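Local coordinates for uncharacterized protein (Neisseria meningitidis MC58, PDB 2R2A), which is of unknown function but carries the N-terminal, P-loop NTPase-like domain of a zonular occludens toxin family membrane protein and so probably binds nucleotide, at residues A5-I10 with N117-Q122; L9-P14 with V128-P133; K18-V23 with K187-Y192; P53-E58 with E70-H75. One frame throughout, in Å; residues are numbered along the deposited sequence.

How the interactions relate
The chain opens with strand 7-11, which serves two contacts. Interaction 1 closes a long loop from the start of this strand to the loop at 117-122. Interaction 2 closes another from its end to strand 125-130, the neighbouring strand of the same sheet. The two share Leu9 and Ile10. Helix 18-28 follows, and interaction 3 joins it to the loop at 187-192, so its span crosses those of interactions 1 and 2. Lys18 links interactions 2 and 3 by reaching Gly12 O. Interaction 4 pairs strands 55-58 and 72-73 at one edge of the sheet, nested inside all three longer loops.

Interaction 1 of 4, residues A5-I10 with N117-Q122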
loop_
_atom_site.group_PDB
_atom_site.type_symbol
_atom_site.label_atom_id
_atom_site.label_comp_id
_atom_site.label_asym_id
_atom_site.label_seq_id
_atom_site.Cartn_x
_atom_site.Cartn_y
_atom_site.Cartn_z
ATOM N N ALA A 5 -8.674 -10.063 -4.498
ATOM C CA ALA A 5 -7.652 -9.235 -3.892
ATOM C C ALA A 5 -6.525 -8.910 -4.872
ATOM O O ALA A 5 -6.171 -9.722 -5.746
ATOM C CB ALA A 5 -7.104 -9.907 -2.645
ATOM N N GLU A 6 -5.956 -7.719 -4.725
ATOM C CA GLU A 6 -4.801 -7.388 -5.533
ATOM C C GLU A 6 -3.781 -6.562 -4.729
ATOM O O GLU A 6 -4.065 -6.164 -3.596
ATOM C CB GLU A 6 -5.243 -6.700 -6.845
ATOM C CG GLU A 6 -5.534 -5.212 -6.722
ATOM C CD GLU A 6 -5.749 -4.516 -8.075
ATOM O OE1 GLU A 6 -5.888 -5.215 -9.107
ATOM O OE2 GLU A 6 -5.794 -3.263 -8.097
ATOM N N ILE A 7 -2.603 -6.374 -5.320
ATOM C CA ILE A 7 -1.567 -5.498 -4.780
ATOM C C ILE A 7 -1.439 -4.262 -5.676
ATOM O O ILE A 7 -1.208 -4.363 -6.882
ATOM C CB ILE A 7 -0.179 -6.162 -4.655
ATOM C CG1 ILE A 7 -0.275 -7.424 -3.790
ATOM C CG2 ILE A 7 0.842 -5.124 -4.065
ATOM C CD1 ILE A 7 1.061 -8.135 -3.606
ATOM N N CYS A 8 -1.585 -3.115 -5.038
ATOM C CA CYS A 8 -1.559 -1.815 -5.694
ATOM C C CYS A 8 -0.356 -1.040 -5.167
ATOM O O CYS A 8 -0.146 -0.943 -3.940
ATOM C CB CYS A 8 -2.852 -1.059 -5.379
ATOM S SG CYS A 8 -2.868 0.645 -6.015
ATOM N N LEU A 9 0.406 -0.461 -6.092
ATOM C CA LEU A 9 1.582 0.356 -5.765
ATOM C C LEU A 9 1.313 1.854 -6.037
ATOM O O LEU A 9 0.780 2.212 -7.108
ATOM C CB LEU A 9 2.767 -0.135 -6.582
ATOM C CG LEU A 9 4.071 0.670 -6.560
ATOM C CD1 LEU A 9 4.683 0.761 -5.149
ATOM C CD2 LEU A 9 5.096 0.058 -7.522
ATOM N N ILE A 10 1.662 2.723 -5.086
ATOM C CA ILE A 10 1.549 4.141 -5.316
ATOM C C ILE A 10 2.947 4.745 -5.091
ATOM O O ILE A 10 3.532 4.589 -4.018
ATOM C CB ILE A 10 0.510 4.800 -4.430
ATOM C CG1 ILE A 10 -0.926 4.245 -4.666
ATOM C CG2 ILE A 10 0.555 6.324 -4.718
ATOM C CD1 ILE A 10 -1.915 4.536 -3.466
ATOM N N ASN A 117 2.780 -14.072 -2.708
ATOM C CA ASN A 117 2.307 -14.576 -3.985
ATOM C C ASN A 117 1.028 -15.397 -3.821
ATOM O O ASN A 117 0.352 -15.670 -4.801
ATOM C CB ASN A 117 3.395 -15.351 -4.725
ATOM C CG ASN A 117 3.566 -16.736 -4.190
ATOM O OD1 ASN A 117 2.967 -17.681 -4.696
ATOM N ND2 ASN A 117 4.352 -16.871 -3.134
ATOM N N THR A 118 0.697 -15.759 -2.578
ATOM C CA THR A 118 -0.591 -16.398 -2.257
ATOM C C THR A 118 -1.532 -15.537 -1.398
ATOM O O THR A 118 -2.430 -16.062 -0.725
ATOM C CB THR A 118 -0.409 -17.809 -1.615
ATOM O OG1 THR A 118 0.510 -17.739 -0.512
ATOM C CG2 THR A 118 0.115 -18.793 -2.652
ATOM N N HIS A 119 -1.350 -14.217 -1.456
ATOM C CA HIS A 119 -2.184 -13.266 -0.708
ATOM C C HIS A 119 -3.679 -13.334 -1.036
ATOM O O HIS A 119 -4.489 -12.937 -0.206
ATOM C CB HIS A 119 -1.685 -11.820 -0.891
ATOM C CG HIS A 119 -2.090 -11.206 -2.194
ATOM N ND1 HIS A 119 -3.186 -10.381 -2.314
ATOM C CD2 HIS A 119 -1.558 -11.309 -3.435
ATOM C CE1 HIS A 119 -3.313 -10.000 -3.573
ATOM N NE2 HIS A 119 -2.334 -10.544 -4.274
ATOM N N ARG A 120 -4.030 -13.792 -2.238
ATOM C CA ARG A 120 -5.439 -13.954 -2.641
ATOM C C ARG A 120 -6.163 -15.054 -1.871
ATOM O O ARG A 120 -7.391 -15.004 -1.727
ATOM C CB ARG A 120 -5.560 -14.244 -4.137
ATOM C CG ARG A 120 -5.253 -13.062 -5.030
ATOM C CD ARG A 120 -5.861 -13.263 -6.407
ATOM N NE ARG A 120 -5.616 -12.094 -7.247
ATOM C CZ ARG A 120 -6.177 -11.881 -8.432
ATOM N NH1 ARG A 120 -7.029 -12.761 -8.935
ATOM N NH2 ARG A 120 -5.884 -10.776 -9.114
ATOM N N HIS A 121 -5.411 -16.051 -1.401
ATOM C CA HIS A 121 -5.970 -17.146 -0.594
ATOM C C HIS A 121 -6.612 -16.557 0.648
ATOM O O HIS A 121 -7.751 -16.873 0.955
ATOM C CB HIS A 121 -4.884 -18.146 -0.168
ATOM C CG HIS A 121 -4.293 -18.924 -1.298
ATOM N ND1 HIS A 121 -3.647 -20.128 -1.112
ATOM C CD2 HIS A 121 -4.260 -18.679 -2.630
ATOM C CE1 HIS A 121 -3.229 -20.585 -2.280
ATOM N NE2 HIS A 121 -3.591 -19.726 -3.218
ATOM N N GLN A 122 -5.874 -15.679 1.338
ATOM C CA GLN A 122 -6.388 -14.978 2.523
ATOM C C GLN A 122 -7.264 -13.765 2.144
ATOM O O GLN A 122 -7.731 -13.043 3.030
ATOM C CB GLN A 122 -5.254 -14.577 3.482
ATOM C CG GLN A 122 -4.526 -15.744 4.156
ATOM C CD GLN A 122 -3.450 -16.385 3.267
ATOM O OE1 GLN A 122 -2.586 -15.699 2.707
ATOM N NE2 GLN A 122 -3.503 -17.709 3.145
#
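His119 points its imidazole at the chain just before and at the start of strand 7-11, where Ala5, Glu6 and Ile7 meet it. The side chain leaves the backbone with CG between N and the carbonyl carbon (chi1 79°). CB and CG lie behind the contact, and the ring atoms do the touching. ND1 is 4.0 Å from Ala5 CB, but its polar partner is the backbone oxygen of Ile124, to which it is hydrogen-bonded. CE1 makes the closest ring contacts, 3.6 Å to Glu6 CA, which sits at the edge of the ring and near its plane. Ala5 O comes to CE1 obliquely. NE2 is 3.8 Å from Ile7 CG1, and CD2 meets Ile7 CG1 and CD1.

Ile7 CG1 stands over one face of the ring. It makes a CH-pi contact there, 20° off the ring normal. The opposite face carries Arg120 CG from the next residue, offset toward the rim.

Strand 7-11 is a central strand of the mixed sheet in this P-loop NTPase-like domain. The segment 117-122 belongs to the connection from helix 111-114 into strand 125-130, which pairs with strand 7-11. Glu6 N is hydrogen-bonded to Asp125 OD1 at the start of that strand.

Arg120 is extended from CG to NE and brings NE to 2.9 Å from Ala5 O, with CG, CD and CZ also near that oxygen. This placement, like that of CG on the ring face, holds for one of two conformers of the arginine. It is less certain than the rest, since Arg120 also touches a crystal neighbour.

Interaction 2 of 4, residues L9-P14 with V128-P133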
loop_
_atom_site.group_PDB
_atom_site.type_symbol
_atom_site.label_atom_id
_atom_site.label_comp_id
_atom_site.label_asym_id
_atom_site.label_seq_id
_atom_site.Cartn_x
_atom_site.Cartn_y
_atom_site.Cartn_z
ATOM N N LEU A 9 0.406 -0.461 -6.092
ATOM C CA LEU A 9 1.582 0.356 -5.765
ATOM C C LEU A 9 1.313 1.854 -6.037
ATOM O O LEU A 9 0.780 2.212 -7.108
ATOM C CB LEU A 9 2.767 -0.135 -6.582
ATOM C CG LEU A 9 4.071 0.670 -6.560
ATOM C CD1 LEU A 9 4.683 0.761 -5.149
ATOM C CD2 LEU A 9 5.096 0.058 -7.522
ATOM N N ILE A 10 1.662 2.723 -5.086
ATOM C CA ILE A 10 1.549 4.141 -5.316
ATOM C C ILE A 10 2.947 4.745 -5.091
ATOM O O ILE A 10 3.532 4.589 -4.018
ATOM C CB ILE A 10 0.510 4.800 -4.430
ATOM C CG1 ILE A 10 -0.926 4.245 -4.666
ATOM C CG2 ILE A 10 0.555 6.324 -4.718
ATOM C CD1 ILE A 10 -1.915 4.536 -3.466
ATOM N N THR A 11 3.488 5.481 -6.056
ATOM C CA THR A 11 4.803 6.062 -5.909
ATOM C C THR A 11 4.781 7.552 -6.259
ATOM O O THR A 11 3.778 8.055 -6.823
ATOM C CB THR A 11 5.898 5.334 -6.789
ATOM O OG1 THR A 11 5.508 5.350 -8.189
ATOM C CG2 THR A 11 6.017 3.860 -6.293
ATOM N N GLY A 12 5.857 8.218 -5.880
ATOM C CA GLY A 12 5.994 9.675 -6.069
ATOM C C GLY A 12 6.845 10.259 -4.963
ATOM O O GLY A 12 7.035 9.656 -3.910
ATOM N N THR A 13 7.450 11.400 -5.251
ATOM C CA THR A 13 8.362 12.024 -4.289
ATOM C C THR A 13 7.594 12.488 -3.021
ATOM O O THR A 13 6.353 12.662 -3.044
ATOM C CB THR A 13 9.030 13.282 -4.918
ATOM O OG1 THR A 13 8.031 14.249 -5.215
ATOM C CG2 THR A 13 9.763 12.963 -6.186
ATOM N N PRO A 14 8.314 12.699 -1.907
ATOM C CA PRO A 14 7.677 13.260 -0.717
ATOM C C PRO A 14 6.997 14.589 -1.054
ATOM O O PRO A 14 7.583 15.423 -1.743
ATOM C CB PRO A 14 8.841 13.499 0.252
ATOM C CG PRO A 14 9.831 12.335 -0.128
ATOM C CD PRO A 14 9.750 12.407 -1.674
ATOM N N VAL A 128 0.859 -0.501 -1.308
ATOM C CA VAL A 128 2.176 -0.111 -0.814
ATOM C C VAL A 128 2.516 1.246 -1.425
ATOM O O VAL A 128 2.288 1.465 -2.601
ATOM C CB VAL A 128 3.292 -1.141 -1.178
ATOM C CG1 VAL A 128 3.253 -2.342 -0.170
ATOM C CG2 VAL A 128 3.174 -1.604 -2.620
ATOM N N LEU A 129 2.917 2.185 -0.577
ATOM C CA LEU A 129 3.300 3.523 -1.018
ATOM C C LEU A 129 4.798 3.638 -0.800
ATOM O O LEU A 129 5.341 3.153 0.245
ATOM C CB LEU A 129 2.592 4.584 -0.161
ATOM C CG LEU A 129 1.097 4.821 -0.404
ATOM C CD1 LEU A 129 0.323 3.596 -0.052
ATOM C CD2 LEU A 129 0.635 6.029 0.449
ATOM N N THR A 130 5.499 4.240 -1.769
ATOM C CA THR A 130 6.912 4.423 -1.521
ATOM C C THR A 130 7.319 5.537 -2.476
ATOM O O THR A 130 6.506 5.947 -3.326
ATOM C CB THR A 130 7.754 3.101 -1.732
ATOM O OG1 THR A 130 9.140 3.362 -1.398
ATOM C CG2 THR A 130 7.703 2.641 -3.190
ATOM N N GLN A 131 8.557 6.002 -2.361
ATOM C CA GLN A 131 9.010 7.086 -3.181
ATOM C C GLN A 131 9.427 6.626 -4.585
ATOM O O GLN A 131 9.386 7.438 -5.533
ATOM C CB GLN A 131 10.202 7.797 -2.501
ATOM C CG GLN A 131 9.702 8.512 -1.255
ATOM C CD GLN A 131 10.822 9.053 -0.415
ATOM O OE1 GLN A 131 11.592 9.848 -0.899
ATOM N NE2 GLN A 131 10.919 8.599 0.857
ATOM N N GLY A 132 9.849 5.374 -4.727
ATOM C CA GLY A 132 10.289 4.888 -6.043
ATOM C C GLY A 132 10.167 3.370 -6.048
ATOM O O GLY A 132 10.469 2.716 -5.044
ATOM N N PRO A 133 9.749 2.794 -7.189
ATOM C CA PRO A 133 9.488 1.353 -7.166
ATOM C C PRO A 133 10.753 0.527 -6.810
ATOM O O PRO A 133 10.635 -0.495 -6.162
ATOM C CB PRO A 133 9.053 1.032 -8.626
ATOM C CG PRO A 133 8.834 2.287 -9.268
ATOM C CD PRO A 133 9.522 3.408 -8.520
#
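A pair of parallel strands leads here into what is probably a Walker A P-loop, with Gly12 as its first glycine. Leu9 pairs with Val128 and Ile10 with Leu129. Strand axes 9-11 and 128-130 come within 4.8 Å at an angle of 17°. Ile10 N donates to Val128 O at 2.9 Å, and Thr130 N donates to Ile10 O at 3.0 Å. The bond from Gly12 N to Thr130 O is weak. CA-H...O contacts accompany the bonds, among them Gln131 CA to Gly12 O at 3.3 Å.

On one face Leu9 CD1 crosses to Val128 CG2 at 3.8 Å. The Thr11 and Thr130 side chains lie side by side, pointing the same way, with Thr11 CG2 3.7 Å from Thr130 CG2. Their hydroxyls turn to other partners, Thr11 OG1 to His149 and Thr130 OG1 to Gln97. On the other face Ile10 and Leu129 also lie side by side, Ile10 CB 4.1 Å from Leu129 CG. At the far end the extended Gln131 side chain crosses Pro14 at about a right angle. Its OE1 touches Pro14 CG at 3.1 Å, while NE2 is bonded to Glu95.

Ile10 and Leu129 face helix 18-28 and both touch Lys18, whose NZ is hydrogen-bonded to Gly12 O. Strand 144-152 borders strand 7-11 on its other edge.

Interaction 3 of 4, residues K18-V23 with K187-Y192. With SO4 (sulfate ion), chain C.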
loop_
_atom_site.group_PDB
_atom_site.type_symbol
_atom_site.label_atom_id
_atom_site.label_comp_id
_atom_site.label_asym_id
_atom_site.label_seq_id
_atom_site.Cartn_x
_atom_site.Cartn_y
_atom_site.Cartn_z
ATOM N N LYS A 18 0.771 11.331 -2.066
ATOM C CA LYS A 18 0.471 9.920 -2.116
ATOM C C LYS A 18 -0.508 9.564 -0.980
ATOM O O LYS A 18 -1.483 8.863 -1.212
ATOM C CB LYS A 18 1.755 9.058 -1.977
ATOM C CG LYS A 18 2.821 9.185 -3.082
ATOM C CD LYS A 18 4.029 8.215 -2.781
ATOM C CE LYS A 18 4.753 8.514 -1.436
ATOM N NZ LYS A 18 5.462 9.856 -1.493
ATOM N N THR A 19 -0.236 10.037 0.246
ATOM C CA THR A 19 -1.110 9.692 1.355
ATOM C C THR A 19 -2.514 10.275 1.156
ATOM O O THR A 19 -3.505 9.588 1.403
ATOM C CB THR A 19 -0.541 10.119 2.741
ATOM O OG1 THR A 19 0.680 9.422 2.970
ATOM C CG2 THR A 19 -1.505 9.713 3.856
ATOM N N LEU A 20 -2.608 11.520 0.717
ATOM C CA LEU A 20 -3.965 12.101 0.492
ATOM C C LEU A 20 -4.712 11.377 -0.622
ATOM O O LEU A 20 -5.914 11.166 -0.511
ATOM C CB LEU A 20 -3.871 13.577 0.129
ATOM C CG LEU A 20 -3.457 14.497 1.274
ATOM C CD1 LEU A 20 -3.180 15.819 0.670
ATOM C CD2 LEU A 20 -4.589 14.566 2.307
ATOM N N LYS A 21 -4.007 10.981 -1.694
ATOM C CA LYS A 21 -4.665 10.133 -2.700
ATOM C C LYS A 21 -5.177 8.807 -2.089
ATOM O O LYS A 21 -6.304 8.375 -2.361
ATOM C CB LYS A 21 -3.742 9.890 -3.906
ATOM C CG LYS A 21 -4.368 9.014 -5.000
ATOM C CD LYS A 21 -5.603 9.753 -5.567
ATOM C CE LYS A 21 -6.348 8.955 -6.624
ATOM N NZ LYS A 21 -7.483 9.880 -7.052
HETATM N N MSE A 22 -4.344 8.164 -1.281
HETATM C CA MSE A 22 -4.748 6.926 -0.592
HETATM C C MSE A 22 -6.009 7.127 0.262
HETATM O O MSE A 22 -6.975 6.367 0.142
HETATM C CB MSE A 22 -3.572 6.376 0.221
HETATM C CG MSE A 22 -3.832 5.020 0.926
HETATM SE SE MSE A 22 -3.974 3.547 -0.357
HETATM C CE MSE A 22 -5.922 3.118 -0.253
ATOM N N VAL A 23 -5.996 8.146 1.121
ATOM C CA VAL A 23 -7.185 8.465 1.949
ATOM C C VAL A 23 -8.419 8.782 1.078
ATOM O O VAL A 23 -9.543 8.361 1.377
ATOM C CB VAL A 23 -6.889 9.621 2.944
ATOM C CG1 VAL A 23 -8.146 9.945 3.826
ATOM C CG2 VAL A 23 -5.637 9.313 3.812
ATOM N N LYS A 187 -13.469 16.257 0.803
ATOM C CA LYS A 187 -13.603 16.016 2.246
ATOM C C LYS A 187 -12.438 15.213 2.829
ATOM O O LYS A 187 -12.536 14.687 3.940
ATOM C CB LYS A 187 -14.935 15.322 2.557
ATOM C CG LYS A 187 -16.103 16.145 2.089
ATOM C CD LYS A 187 -17.416 15.643 2.649
ATOM C CE LYS A 187 -18.539 16.476 2.075
ATOM N NZ LYS A 187 -18.099 17.905 1.875
ATOM N N VAL A 188 -11.336 15.116 2.078
ATOM C CA VAL A 188 -10.248 14.239 2.476
ATOM C C VAL A 188 -9.738 14.585 3.887
ATOM O O VAL A 188 -9.430 13.703 4.673
ATOM C CB VAL A 188 -9.086 14.213 1.419
ATOM C CG1 VAL A 188 -8.373 15.542 1.378
ATOM C CG2 VAL A 188 -8.101 13.097 1.731
ATOM N N TYR A 189 -9.664 15.867 4.224
ATOM C CA TYR A 189 -9.184 16.239 5.565
ATOM C C TYR A 189 -10.145 15.961 6.730
ATOM O O TYR A 189 -9.756 16.070 7.907
ATOM C CB TYR A 189 -8.708 17.676 5.573
ATOM C CG TYR A 189 -7.325 17.819 4.977
ATOM C CD1 TYR A 189 -6.211 17.268 5.623
ATOM C CD2 TYR A 189 -7.128 18.489 3.773
ATOM C CE1 TYR A 189 -4.939 17.401 5.106
ATOM C CE2 TYR A 189 -5.843 18.634 3.241
ATOM C CZ TYR A 189 -4.757 18.089 3.923
ATOM O OH TYR A 189 -3.492 18.215 3.415
ATOM N N ASP A 190 -11.380 15.587 6.420
ATOM C CA ASP A 190 -12.309 15.129 7.456
ATOM C C ASP A 190 -11.910 13.739 7.952
ATOM O O ASP A 190 -12.376 13.277 9.006
ATOM C CB ASP A 190 -13.743 15.094 6.913
ATOM C CG ASP A 190 -14.279 16.487 6.567
ATOM O OD1 ASP A 190 -13.654 17.506 6.967
ATOM O OD2 ASP A 190 -15.331 16.551 5.895
ATOM N N LEU A 191 -11.036 13.087 7.186
ATOM C CA LEU A 191 -10.656 11.701 7.427
ATOM C C LEU A 191 -9.173 11.546 7.802
ATOM O O LEU A 191 -8.731 10.448 8.153
ATOM C CB LEU A 191 -10.930 10.890 6.159
ATOM C CG LEU A 191 -12.363 10.767 5.648
ATOM C CD1 LEU A 191 -12.355 9.998 4.340
ATOM C CD2 LEU A 191 -13.220 10.042 6.648
ATOM N N TYR A 192 -8.422 12.646 7.718
ATOM C CA TYR A 192 -6.968 12.602 7.803
ATOM C C TYR A 192 -6.417 13.938 8.302
ATOM O O TYR A 192 -6.937 14.991 7.959
ATOM C CB TYR A 192 -6.356 12.246 6.435
ATOM C CG TYR A 192 -4.833 12.271 6.406
ATOM C CD1 TYR A 192 -4.100 11.268 7.005
ATOM C CD2 TYR A 192 -4.138 13.302 5.786
ATOM C CE1 TYR A 192 -2.718 11.271 6.998
ATOM C CE2 TYR A 192 -2.725 13.317 5.767
ATOM C CZ TYR A 192 -2.032 12.282 6.376
ATOM O OH TYR A 192 -0.649 12.262 6.417
HETATM S S SO4 C . 3.206 12.331 0.243
HETATM O O1 SO4 C . 4.447 12.291 0.917
HETATM O O2 SO4 C . 2.678 13.651 0.109
HETATM O O3 SO4 C . 2.326 11.463 1.008
HETATM O O4 SO4 C . 3.423 11.792 -1.101
#
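Thr19 works in two directions: its backbone holds a sulfate ion, while its methyl packs on an aromatic ring. CG2 lies 3.6 Å from Tyr192 CZ and close to CE1 and OH. The threonine and tyrosine side chains cross at about a right angle.

Leu20 CD2 has three neighbours. It stands over one face of the Tyr189 ring, in a CH-pi contact 4.2 Å from the ring centroid. It is 3.7 Å from Tyr192 CD2, which it meets obliquely, and it also touches Val188 CG2. One turn on, Val23 puts its methyls into the other segment. With CG1 anti to the backbone N (chi1 -179°), that methyl reaches Leu191 CB and Val188 CG2, each at 3.8 Å, while CG2 packs against Tyr192 CB and CG.

The probable P-loop runs into helix 18-28, and Lys18 and Thr19 belong to both. The sulfate, likely from the crystallisation liquor, sits at the N-terminal end of the helix, as a phosphate does in many nucleotide-binding relatives. Lys18 N and NZ both donate to sulfate O4, NZ at 2.8 Å. Thr19 N donates to O3 at 3.0 Å, and the amides of Gly15 and Gly17 add two more bonds. The bend at chi4 (-67°) turns Lys18 NZ back to where it reaches both the sulfate and Gly12 O. On the other side of the contact, Leu191 is tied by backbone bonding to Lys51, and Tyr192 touches Ile47.

Interaction 4 of 4, residues P53-E58 with E70-H75; sequences PHTYIE and EQLSAH
Strand 55-58 and the short strand 72-73 pair in parallel fashion at Glu58 and Ser73, whose CA atoms are 4.5 Å apart. The short touching parts diverge strongly, their end-to-end directions differing by 44°. Glu58 uses both its N and its O toward the partner strand. Its N donates to Leu72 O at 3.0 Å, almost straight at 174°. Its O accepts from Ala74 N at 2.6 Å. That length is short for an N-H...O bond and should be read with caution. Farther back a water joins the strands. It donates to Tyr56 O and accepts from Leu72 N at 3.1 Å.

Ile57 and Leu72 lie on one face and cross obliquely, with Ile57 CG2 4.2 Å from Leu72 CB. Ile57 CD1 touches Ala74 CB at 4.3 Å. Thr55 CG2 adds a contact with Leu72 CD1. Phe44 and Trp80 pack on both Ile57 and Leu72.

On the other face the Glu58 chain bends at chi2 (47°), and its carboxylate leads away from strand 72-73. Tyr56 OH donates to Glu58 OE1 at 2.8 Å from above the carboxylate plane, and Asp60 N is hydrogen-bonded to OE2. Ser73 OG accepts from His75 N in an ST turn and is also bonded to Leu64 O.

The polar part of the contact is therefore almost all backbone, at one edge of the sheet. The Glu58 carboxylate binds its own side of the pairing, and the hydrogen bonds it accepts would probably help to stabilise its negative charge.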
loop_
_atom_site.group_PDB
_atom_site.type_symbol
_atom_site.label_atom_id
_atom_site.label_comp_id
_atom_site.label_asym_id
_atom_site.label_seq_id
_atom_site.Cartn_x
_atom_site.Cartn_y
_atom_site.Cartn_z
ATOM N N PRO A 53 -11.295 4.194 11.132
ATOM C CA PRO A 53 -10.880 3.116 12.021
ATOM C C PRO A 53 -9.947 2.127 11.328
ATOM O O PRO A 53 -10.166 1.768 10.172
ATOM C CB PRO A 53 -12.210 2.452 12.429
ATOM C CG PRO A 53 -13.181 3.558 12.334
ATOM C CD PRO A 53 -12.759 4.370 11.146
ATOM N N HIS A 54 -8.892 1.741 12.021
ATOM C CA HIS A 54 -7.904 0.840 11.465
ATOM C C HIS A 54 -7.124 0.234 12.619
ATOM O O HIS A 54 -7.252 0.663 13.771
ATOM C CB HIS A 54 -6.948 1.592 10.499
ATOM C CG HIS A 54 -6.172 2.681 11.166
ATOM N ND1 HIS A 54 -6.739 3.890 11.505
ATOM C CD2 HIS A 54 -4.896 2.721 11.616
ATOM C CE1 HIS A 54 -5.842 4.633 12.126
ATOM N NE2 HIS A 54 -4.716 3.947 12.208
ATOM N N THR A 55 -6.330 -0.775 12.311
ATOM C CA THR A 55 -5.379 -1.323 13.260
ATOM C C THR A 55 -3.971 -0.908 12.869
ATOM O O THR A 55 -3.576 -1.112 11.722
ATOM C CB THR A 55 -5.481 -2.837 13.268
ATOM O OG1 THR A 55 -6.820 -3.189 13.640
ATOM C CG2 THR A 55 -4.497 -3.431 14.230
ATOM N N TYR A 56 -3.235 -0.324 13.821
ATOM C CA TYR A 56 -1.845 0.091 13.602
ATOM C C TYR A 56 -0.911 -1.100 13.449
ATOM O O TYR A 56 -0.957 -2.052 14.238
ATOM C CB TYR A 56 -1.332 0.989 14.738
ATOM C CG TYR A 56 0.095 1.476 14.543
ATOM C CD1 TYR A 56 1.148 0.914 15.278
ATOM C CD2 TYR A 56 0.400 2.495 13.617
ATOM C CE1 TYR A 56 2.453 1.340 15.111
ATOM C CE2 TYR A 56 1.725 2.927 13.441
ATOM C CZ TYR A 56 2.738 2.341 14.194
ATOM O OH TYR A 56 4.043 2.739 14.043
ATOM N N ILE A 57 -0.043 -1.025 12.438
ATOM C CA ILE A 57 1.073 -1.966 12.310
ATOM C C ILE A 57 2.427 -1.243 12.377
ATOM O O ILE A 57 2.621 -0.197 11.739
ATOM C CB ILE A 57 0.952 -2.849 11.030
ATOM C CG1 ILE A 57 0.806 -2.008 9.748
ATOM C CG2 ILE A 57 -0.236 -3.778 11.160
ATOM C CD1 ILE A 57 0.782 -2.857 8.431
ATOM N N GLU A 58 3.354 -1.813 13.156
ATOM C CA GLU A 58 4.709 -1.278 13.304
ATOM C C GLU A 58 5.620 -1.753 12.178
ATOM O O GLU A 58 5.809 -2.958 11.982
ATOM C CB GLU A 58 5.330 -1.701 14.657
ATOM C CG GLU A 58 6.687 -1.048 14.959
ATOM C CD GLU A 58 6.661 0.457 14.704
ATOM O OE1 GLU A 58 5.944 1.177 15.427
ATOM O OE2 GLU A 58 7.321 0.914 13.743
ATOM N N GLU A 70 -0.389 -8.224 22.068
ATOM C CA GLU A 70 -0.786 -6.797 22.192
ATOM C C GLU A 70 -0.514 -5.873 20.981
ATOM O O GLU A 70 -1.349 -5.024 20.653
ATOM C CB GLU A 70 -0.177 -6.146 23.443
ATOM C CG GLU A 70 -0.815 -4.767 23.734
ATOM C CD GLU A 70 -0.415 -4.163 25.078
ATOM O OE1 GLU A 70 -0.759 -4.741 26.139
ATOM O OE2 GLU A 70 0.225 -3.086 25.070
ATOM N N GLN A 71 0.645 -5.998 20.344
ATOM C CA GLN A 71 0.956 -5.110 19.204
ATOM C C GLN A 71 1.409 -5.904 18.002
ATOM O O GLN A 71 2.088 -6.943 18.145
ATOM C CB GLN A 71 2.043 -4.086 19.541
ATOM C CG GLN A 71 1.960 -3.499 20.941
ATOM C CD GLN A 71 3.335 -3.208 21.497
ATOM O OE1 GLN A 71 4.070 -2.375 20.957
ATOM N NE2 GLN A 71 3.707 -3.918 22.560
ATOM N N LEU A 72 1.036 -5.405 16.824
ATOM C CA LEU A 72 1.378 -6.061 15.585
ATOM C C LEU A 72 2.569 -5.395 14.906
ATOM O O LEU A 72 2.658 -4.164 14.805
ATOM C CB LEU A 72 0.204 -6.067 14.616
ATOM C CG LEU A 72 -1.037 -6.893 14.890
ATOM C CD1 LEU A 72 -1.959 -6.692 13.685
ATOM C CD2 LEU A 72 -0.718 -8.366 15.088
ATOM N N SER A 73 3.488 -6.243 14.467
ATOM C CA SER A 73 4.601 -5.810 13.667
ATOM C C SER A 73 4.260 -6.120 12.219
ATOM O O SER A 73 3.650 -7.167 11.931
ATOM C CB SER A 73 5.862 -6.559 14.091
ATOM O OG SER A 73 6.921 -6.270 13.188
ATOM N N ALA A 74 4.672 -5.246 11.290
ATOM C CA ALA A 74 4.498 -5.567 9.882
ATOM C C ALA A 74 5.404 -6.741 9.506
ATOM O O ALA A 74 5.201 -7.388 8.461
ATOM C CB ALA A 74 4.802 -4.335 8.985
ATOM N N HIS A 75 6.406 -6.996 10.355
ATOM C CA HIS A 75 7.491 -7.902 10.001
ATOM C C HIS A 75 7.160 -9.377 10.121
ATOM O O HIS A 75 7.805 -10.196 9.470
ATOM C CB HIS A 75 8.810 -7.503 10.687
ATOM C CG HIS A 75 9.294 -6.155 10.251
ATOM N ND1 HIS A 75 10.080 -5.972 9.131
ATOM C CD2 HIS A 75 9.054 -4.918 10.746
ATOM C CE1 HIS A 75 10.321 -4.682 8.969
ATOM N NE2 HIS A 75 9.698 -4.018 9.926
HETATM O O HOH W 1 -1.238 -3.301 16.434
#